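Local coordinates for glideosome-associated protein 50 (Plasmodium falciparum 3D7, PDB 3TGH) that forms part of the glideosome complex of gliding motility and host cell invasion, and may tie that complex to the parasite's inner membrane complex, at residues A[2-7]-A[279-284]; A[132-137]-A[148-153]; A[189-194]-A[312-317]. All blocks are in the same frame, centred on the assembly; numbering follows the deposited sequence. Where two conformers were deposited one is given.

Contact 1 (A[2-7]-A[279-284]); sequences CQLRFA and HELSNN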
# COMPACT_ATOMS: atom_id res chain seq x y z
N CYS A 2 -10.01 13.82 15.32
CA CYS A 2 -8.88 14.65 14.90
C CYS A 2 -7.72 13.83 14.29
O CYS A 2 -6.57 14.30 14.27
CB CYS A 2 -8.36 15.48 16.08
SG CYS A 2 -9.55 16.68 16.74
N GLN A 3 -8.01 12.62 13.82
CA GLN A 3 -6.99 11.76 13.21
C GLN A 3 -7.54 11.02 11.99
O GLN A 3 -8.76 10.94 11.79
CB GLN A 3 -6.48 10.73 14.22
CG GLN A 3 -5.76 11.34 15.43
CD GLN A 3 -5.23 10.29 16.40
OE1 GLN A 3 -5.49 9.10 16.24
NE2 GLN A 3 -4.50 10.74 17.41
N LEU A 4 -6.63 10.50 11.18
CA LEU A 4 -6.97 9.58 10.09
C LEU A 4 -6.22 8.28 10.38
O LEU A 4 -5.00 8.29 10.56
CB LEU A 4 -6.55 10.15 8.74
CG LEU A 4 -6.97 9.38 7.48
CD1 LEU A 4 -6.60 10.15 6.22
CD2 LEU A 4 -6.34 8.00 7.43
N ARG A 5 -6.96 7.17 10.43
CA ARG A 5 -6.39 5.88 10.77
C ARG A 5 -6.68 4.83 9.71
O ARG A 5 -7.84 4.63 9.32
CB ARG A 5 -6.94 5.41 12.11
CG ARG A 5 -6.50 6.32 13.25
CD ARG A 5 -6.91 5.75 14.58
NE ARG A 5 -6.36 6.52 15.69
CZ ARG A 5 -6.52 6.20 16.97
NH1 ARG A 5 -7.22 5.12 17.33
NH2 ARG A 5 -5.97 6.96 17.91
N PHE A 6 -5.62 4.15 9.28
CA PHE A 6 -5.73 3.13 8.27
C PHE A 6 -4.80 1.97 8.62
O PHE A 6 -3.90 2.12 9.43
CB PHE A 6 -5.46 3.71 6.87
CG PHE A 6 -4.03 4.09 6.60
CD1 PHE A 6 -3.18 3.19 5.96
CD2 PHE A 6 -3.54 5.33 6.96
CE1 PHE A 6 -1.86 3.53 5.68
CE2 PHE A 6 -2.21 5.68 6.68
CZ PHE A 6 -1.37 4.78 6.05
N ALA A 7 -5.10 0.81 8.05
CA ALA A 7 -4.29 -0.38 8.27
C ALA A 7 -3.65 -0.82 6.96
O ALA A 7 -4.16 -0.51 5.88
CB ALA A 7 -5.16 -1.52 8.84
N HIS A 279 -1.71 2.58 11.08
CA HIS A 279 -1.07 3.88 10.92
C HIS A 279 -2.05 4.95 11.36
O HIS A 279 -3.24 4.85 11.08
CB HIS A 279 -0.69 4.14 9.47
CG HIS A 279 0.02 3.00 8.80
ND1 HIS A 279 1.40 2.92 8.73
CD2 HIS A 279 -0.45 1.91 8.15
CE1 HIS A 279 1.74 1.82 8.07
NE2 HIS A 279 0.63 1.19 7.71
N GLU A 280 -1.53 5.97 12.04
CA GLU A 280 -2.34 7.07 12.54
C GLU A 280 -1.74 8.40 12.07
O GLU A 280 -0.59 8.72 12.40
CB GLU A 280 -2.41 7.02 14.07
CG GLU A 280 -2.89 5.66 14.65
CD GLU A 280 -2.65 5.50 16.16
OE1 GLU A 280 -2.02 6.37 16.80
OE2 GLU A 280 -3.11 4.48 16.71
N LEU A 281 -2.50 9.17 11.29
CA LEU A 281 -2.08 10.51 10.87
C LEU A 281 -2.72 11.52 11.81
O LEU A 281 -3.92 11.44 12.08
CB LEU A 281 -2.53 10.82 9.44
CG LEU A 281 -1.72 10.28 8.26
CD1 LEU A 281 -1.39 8.83 8.43
CD2 LEU A 281 -2.49 10.51 6.97
N SER A 282 -1.92 12.46 12.30
CA SER A 282 -2.40 13.49 13.23
C SER A 282 -1.69 14.81 12.98
O SER A 282 -0.85 14.92 12.10
CB SER A 282 -2.16 13.04 14.68
OG SER A 282 -0.79 13.09 15.03
N ASN A 283 -2.02 15.82 13.79
CA ASN A 283 -1.37 17.12 13.69
C ASN A 283 0.14 17.04 13.91
O ASN A 283 0.89 17.87 13.39
CB ASN A 283 -2.00 18.15 14.65
CG ASN A 283 -2.02 17.69 16.11
OD1 ASN A 283 -1.71 16.54 16.42
ND2 ASN A 283 -2.38 18.60 17.01
N ASN A 284 0.59 16.03 14.65
CA ASN A 284 2.00 15.87 14.99
C ASN A 284 2.81 15.01 14.02
O ASN A 284 4.03 15.12 13.97
CB ASN A 284 2.11 15.30 16.40
CG ASN A 284 1.59 16.27 17.45
OD1 ASN A 284 0.77 15.91 18.30
ND2 ASN A 284 2.06 17.51 17.40
O HOH W 1 -4.55 15.66 15.50
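Phe6 and His279 face each other on neighbouring antiparallel strands, 4-8 and 275-282, of one of the two mixed sheets of this metallophosphoesterase fold. Their ring planes lie 18° apart with centroids separated by 4.5 Å, yet the rings are slid so far that they barely overlap. Phe6 CG stands between its backbone N and carbonyl carbon (chi1 71°), and what lies over the ring face is His279 CB, 3.8 Å from the ring centroid and displaced toward the rim, a CH-pi contact. Leu281 CD1 meets the same ring in its plane, at the edge, 3.7 Å from Phe6 CE2. The imidazole is held at both nitrogens, NE2 by Ser8 OG and ND1 by Thr288 OG1.

The reverse face of the sheet carries Arg5 and Glu280, side by side and pointing the same way; in the conformer given, guanidinium and carboxylate stack with planes 10° apart. There the salt bridge between Arg5 NE and Glu280 OE2 is long, 4.0 Å, and purely electrostatic, because OE2 sits above the guanidinium and no N-H points at it; OE2 also pairs with Lys289. Two guanidinium nitrogens of Arg5 instead reach Gln3 side-on, OE1 accepting from both NE and NH2, each at 2.8 Å.

Contact 2 (A[132-137]-A[148-153]); sequences THFTVS and KDLAAA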
# COMPACT_ATOMS: atom_id res chain seq x y z
N THR A 132 -7.34 12.66 0.27
CA THR A 132 -8.34 12.86 1.30
C THR A 132 -7.88 13.94 2.29
O THR A 132 -6.82 14.54 2.11
CB THR A 132 -8.67 11.53 2.02
OG1 THR A 132 -9.81 11.71 2.86
CG2 THR A 132 -7.47 11.01 2.83
N HIS A 133 -8.69 14.20 3.30
CA HIS A 133 -8.39 15.23 4.28
C HIS A 133 -9.13 14.94 5.58
O HIS A 133 -10.10 14.19 5.60
CB HIS A 133 -8.80 16.60 3.75
CG HIS A 133 -10.27 16.71 3.44
ND1 HIS A 133 -11.16 17.30 4.31
CD2 HIS A 133 -10.99 16.28 2.38
CE1 HIS A 133 -12.38 17.24 3.79
NE2 HIS A 133 -12.30 16.63 2.62
N PHE A 134 -8.64 15.55 6.66
CA PHE A 134 -9.31 15.46 7.96
C PHE A 134 -9.06 16.74 8.76
O PHE A 134 -8.11 17.47 8.49
CB PHE A 134 -8.85 14.22 8.73
CG PHE A 134 -7.38 14.19 9.06
CD1 PHE A 134 -6.93 14.57 10.32
CD2 PHE A 134 -6.45 13.76 8.13
CE1 PHE A 134 -5.57 14.53 10.63
CE2 PHE A 134 -5.08 13.72 8.44
CZ PHE A 134 -4.65 14.11 9.68
N THR A 135 -9.93 16.99 9.74
CA THR A 135 -9.87 18.21 10.56
C THR A 135 -9.07 17.98 11.84
O THR A 135 -9.15 16.91 12.44
CB THR A 135 -11.29 18.69 10.93
OG1 THR A 135 -12.10 18.76 9.76
CG2 THR A 135 -11.23 20.07 11.58
N VAL A 136 -8.30 18.98 12.26
CA VAL A 136 -7.55 18.94 13.52
C VAL A 136 -7.78 20.22 14.33
O VAL A 136 -8.31 21.21 13.81
CB VAL A 136 -6.04 18.76 13.27
CG1 VAL A 136 -5.75 17.41 12.64
CG2 VAL A 136 -5.49 19.89 12.41
N SER A 137 -7.38 20.19 15.60
CA SER A 137 -7.54 21.33 16.51
C SER A 137 -6.24 22.12 16.67
O SER A 137 -5.24 21.84 16.00
CB SER A 137 -8.01 20.85 17.89
OG SER A 137 -9.24 20.15 17.80
N LYS A 148 -8.65 23.42 11.67
CA LYS A 148 -7.62 23.32 10.63
C LYS A 148 -7.73 21.98 9.89
O LYS A 148 -7.97 20.95 10.50
CB LYS A 148 -6.23 23.44 11.27
CG LYS A 148 -5.07 23.55 10.30
CD LYS A 148 -3.73 23.37 11.01
CE LYS A 148 -2.55 23.67 10.10
NZ LYS A 148 -2.47 22.73 8.94
N ASP A 149 -7.53 22.01 8.57
CA ASP A 149 -7.62 20.80 7.75
C ASP A 149 -6.25 20.34 7.27
O ASP A 149 -5.45 21.14 6.79
CB ASP A 149 -8.54 21.03 6.55
CG ASP A 149 -9.95 20.53 6.81
OD1 ASP A 149 -10.43 19.67 6.04
OD2 ASP A 149 -10.58 20.99 7.79
N LEU A 150 -5.98 19.04 7.42
CA LEU A 150 -4.77 18.42 6.88
C LEU A 150 -5.15 17.46 5.74
O LEU A 150 -6.15 16.76 5.84
CB LEU A 150 -4.00 17.68 7.97
CG LEU A 150 -3.39 18.56 9.06
CD1 LEU A 150 -2.80 17.72 10.19
CD2 LEU A 150 -2.34 19.50 8.48
N ALA A 151 -4.36 17.47 4.68
CA ALA A 151 -4.63 16.69 3.48
C ALA A 151 -3.62 15.56 3.36
O ALA A 151 -2.44 15.77 3.64
CB ALA A 151 -4.57 17.58 2.23
N ALA A 152 -4.08 14.38 2.96
CA ALA A 152 -3.23 13.21 2.78
C ALA A 152 -3.38 12.69 1.36
O ALA A 152 -4.50 12.47 0.88
CB ALA A 152 -3.59 12.12 3.77
N ALA A 153 -2.24 12.50 0.68
CA ALA A 153 -2.22 11.92 -0.65
C ALA A 153 -1.70 10.49 -0.56
O ALA A 153 -0.61 10.26 -0.07
CB ALA A 153 -1.35 12.74 -1.58
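A chi1 of 60° sets His133 CG between its backbone N and carbonyl carbon, on the side where the imidazole can meet Asp149, while Thr135 OG1 stands beside its own backbone N (chi1 -50°) and approaches the same carboxylate. His133 ND1 donates to Asp149 OD1 at 3.0 Å, nearly along the C-O axis but bent, with an angle of 139° at the hydrogen and OD1 tilted out of the imidazole plane. Thr135 OG1 gives only a weak bond to Asp149 OD2, 3.3 Å away. Each carboxylate oxygen thus has a partner on the facing strand, on the outer, exposed side of the hairpin.

The opposite face is largely apolar at Phe134, Leu150 and Val136, with Thr132 and Lys148 toward its two ends. Leu150 CB lies over one face of the Phe134 ring, toward its rim, 4.3 Å from the centroid, and Leu150 CD1 comes within 3.8 Å of Val136 CG1, the two side chains crossing at about a right angle. Backbone bonds run both ways in three pairs, as expected of an antiparallel beta hairpin.

Strand 128-136 is an edge strand of its sheet, and strand 148-156 joins it to strand 192-196; the Phe134 face packs on Leu4 and Leu281 of the other sheet.

Contact 3 (A[189-194]-A[312-317]); sequences IADFII and LDKVNA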
# COMPACT_ATOMS: atom_id res chain seq x y z
N ILE A 189 -0.30 20.31 -2.49
CA ILE A 189 -1.56 20.29 -1.73
C ILE A 189 -1.67 19.29 -0.56
O ILE A 189 -2.64 19.34 0.19
CB ILE A 189 -2.79 20.10 -2.67
CG1 ILE A 189 -2.83 18.70 -3.27
CG2 ILE A 189 -2.79 21.17 -3.76
CD1 ILE A 189 -4.04 18.46 -4.17
N ALA A 190 -0.67 18.42 -0.39
CA ALA A 190 -0.76 17.38 0.64
C ALA A 190 0.23 17.59 1.79
O ALA A 190 1.44 17.77 1.56
CB ALA A 190 -0.56 16.01 0.01
N ASP A 191 -0.28 17.53 3.01
CA ASP A 191 0.55 17.62 4.22
C ASP A 191 1.24 16.29 4.50
O ASP A 191 2.32 16.24 5.11
CB ASP A 191 -0.31 18.04 5.40
CG ASP A 191 -1.04 19.34 5.15
OD1 ASP A 191 -0.41 20.42 5.25
OD2 ASP A 191 -2.24 19.28 4.80
N PHE A 192 0.60 15.21 4.05
CA PHE A 192 1.13 13.85 4.14
C PHE A 192 1.09 13.19 2.76
O PHE A 192 0.08 13.30 2.05
CB PHE A 192 0.29 13.01 5.09
CG PHE A 192 0.24 13.52 6.51
CD1 PHE A 192 -0.87 14.20 6.98
CD2 PHE A 192 1.30 13.29 7.37
CE1 PHE A 192 -0.92 14.65 8.30
CE2 PHE A 192 1.26 13.74 8.69
CZ PHE A 192 0.16 14.42 9.14
N ILE A 193 2.15 12.49 2.40
CA ILE A 193 2.18 11.72 1.14
C ILE A 193 2.66 10.31 1.46
O ILE A 193 3.74 10.12 2.02
CB ILE A 193 3.10 12.36 0.07
CG1 ILE A 193 2.75 13.83 -0.14
CG2 ILE A 193 2.98 11.61 -1.25
CD1 ILE A 193 3.74 14.57 -1.02
N ILE A 194 1.83 9.33 1.10
CA ILE A 194 2.07 7.92 1.36
C ILE A 194 1.99 7.17 0.04
O ILE A 194 1.02 7.28 -0.69
CB ILE A 194 1.01 7.34 2.34
CG1 ILE A 194 1.07 8.06 3.70
CG2 ILE A 194 1.21 5.82 2.54
CD1 ILE A 194 0.23 9.32 3.76
N LEU A 312 3.92 24.11 -0.40
CA LEU A 312 2.46 24.04 -0.41
C LEU A 312 1.81 25.30 -0.99
O LEU A 312 2.28 26.42 -0.79
CB LEU A 312 1.90 23.77 0.98
CG LEU A 312 2.16 22.40 1.61
CD1 LEU A 312 1.61 22.39 3.03
CD2 LEU A 312 1.56 21.26 0.79
N ASP A 313 0.71 25.09 -1.72
CA ASP A 313 -0.03 26.16 -2.36
C ASP A 313 -1.51 25.80 -2.28
O ASP A 313 -2.21 25.70 -3.29
CB ASP A 313 0.44 26.30 -3.82
CG ASP A 313 -0.21 27.45 -4.55
OD1 ASP A 313 -0.47 27.32 -5.77
OD2 ASP A 313 -0.48 28.50 -3.91
N LYS A 314 -1.98 25.59 -1.05
CA LYS A 314 -3.34 25.09 -0.82
C LYS A 314 -4.44 26.07 -1.23
O LYS A 314 -5.57 25.66 -1.49
CB LYS A 314 -3.53 24.71 0.65
CG LYS A 314 -2.94 23.37 1.04
CD LYS A 314 -3.19 23.10 2.52
CE LYS A 314 -3.14 21.63 2.86
NZ LYS A 314 -3.70 21.40 4.21
N VAL A 315 -4.12 27.37 -1.28
CA VAL A 315 -5.07 28.38 -1.75
C VAL A 315 -5.55 28.08 -3.18
O VAL A 315 -6.67 28.42 -3.55
CB VAL A 315 -4.47 29.80 -1.68
CG1 VAL A 315 -3.29 29.95 -2.65
CG2 VAL A 315 -5.53 30.85 -1.97
N ASN A 316 -4.69 27.43 -3.98
CA ASN A 316 -5.03 27.05 -5.35
C ASN A 316 -5.12 25.53 -5.52
O ASN A 316 -4.72 24.99 -6.55
CB ASN A 316 -3.99 27.63 -6.32
CG ASN A 316 -3.90 29.14 -6.25
OD1 ASN A 316 -4.89 29.84 -6.47
ND2 ASN A 316 -2.71 29.65 -5.95
N ALA A 317 -5.67 24.86 -4.51
CA ALA A 317 -5.74 23.39 -4.52
C ALA A 317 -6.47 22.86 -5.75
O ALA A 317 -5.98 21.93 -6.39
CB ALA A 317 -6.42 22.89 -3.24
O HOH W 2 -1.23 22.81 5.83
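The connection from helix 169-189 into strand 192-196 meets the loop that leads into helix 317-321, and a buried salt-bridged aspartate is its polar centre. Lys314 NZ donates to Asp191 OD2 at 2.6 Å, meeting that oxygen's syn lone pair, on the side of the other oxygen. The two side chains cross at about a right angle. The lysine chain is extended beyond CG, and its CE passes 3.6 Å from Ile189 O on the way.

Water 2 donates to Asp191 OD1 at 2.6 Å and accepts a weak bond from Lys314 NZ, so it bridges the two ends of the ion pair. Asp191 OD2 also accepts from Ala151 N, so the ammonium and a backbone N-H both grip this one oxygen; such donors would be expected to favour the ionised carboxylate.

The Leu312 methyls pack against polar atoms: CD2 lies 3.6 Å from Ala190 O and CD1 equally close to Asp191 OD1. Farther along, an apolar contact sets Ile189 CG2 4.1 Å from Ala317 CB, at the start of helix 317-321.

The connection through Asp191 is a helix-to-strand junction of the alpha/beta metallophosphoesterase fold, in which helix 169-189 runs into strand 192-196 and a C-terminal segment packs against the junction.

Contacts 1 and 2 belong to different mixed sheets whose faces pack together: their centres are about 10 Å apart, and Leu4 CD1 lies 3.6 Å from Thr132 CG2. Segment 189-194 of contact 3 leads into the sheet of contact 2, since strands 148-156 and 192-196 are neighbours, and Ala153 N lies 2.8 Å from Phe192 O, a probable hydrogen bond. Phe192 also reaches back to contact 1, where its CZ is 3.2 Å from Ser282 O, although those centres are about 17 Å apart. In sequence, contact 2 is nested within the loop closed by contact 1, whereas contacts 1 and 3 interleave. All three lie away from the metal-binding residues His172 and His233.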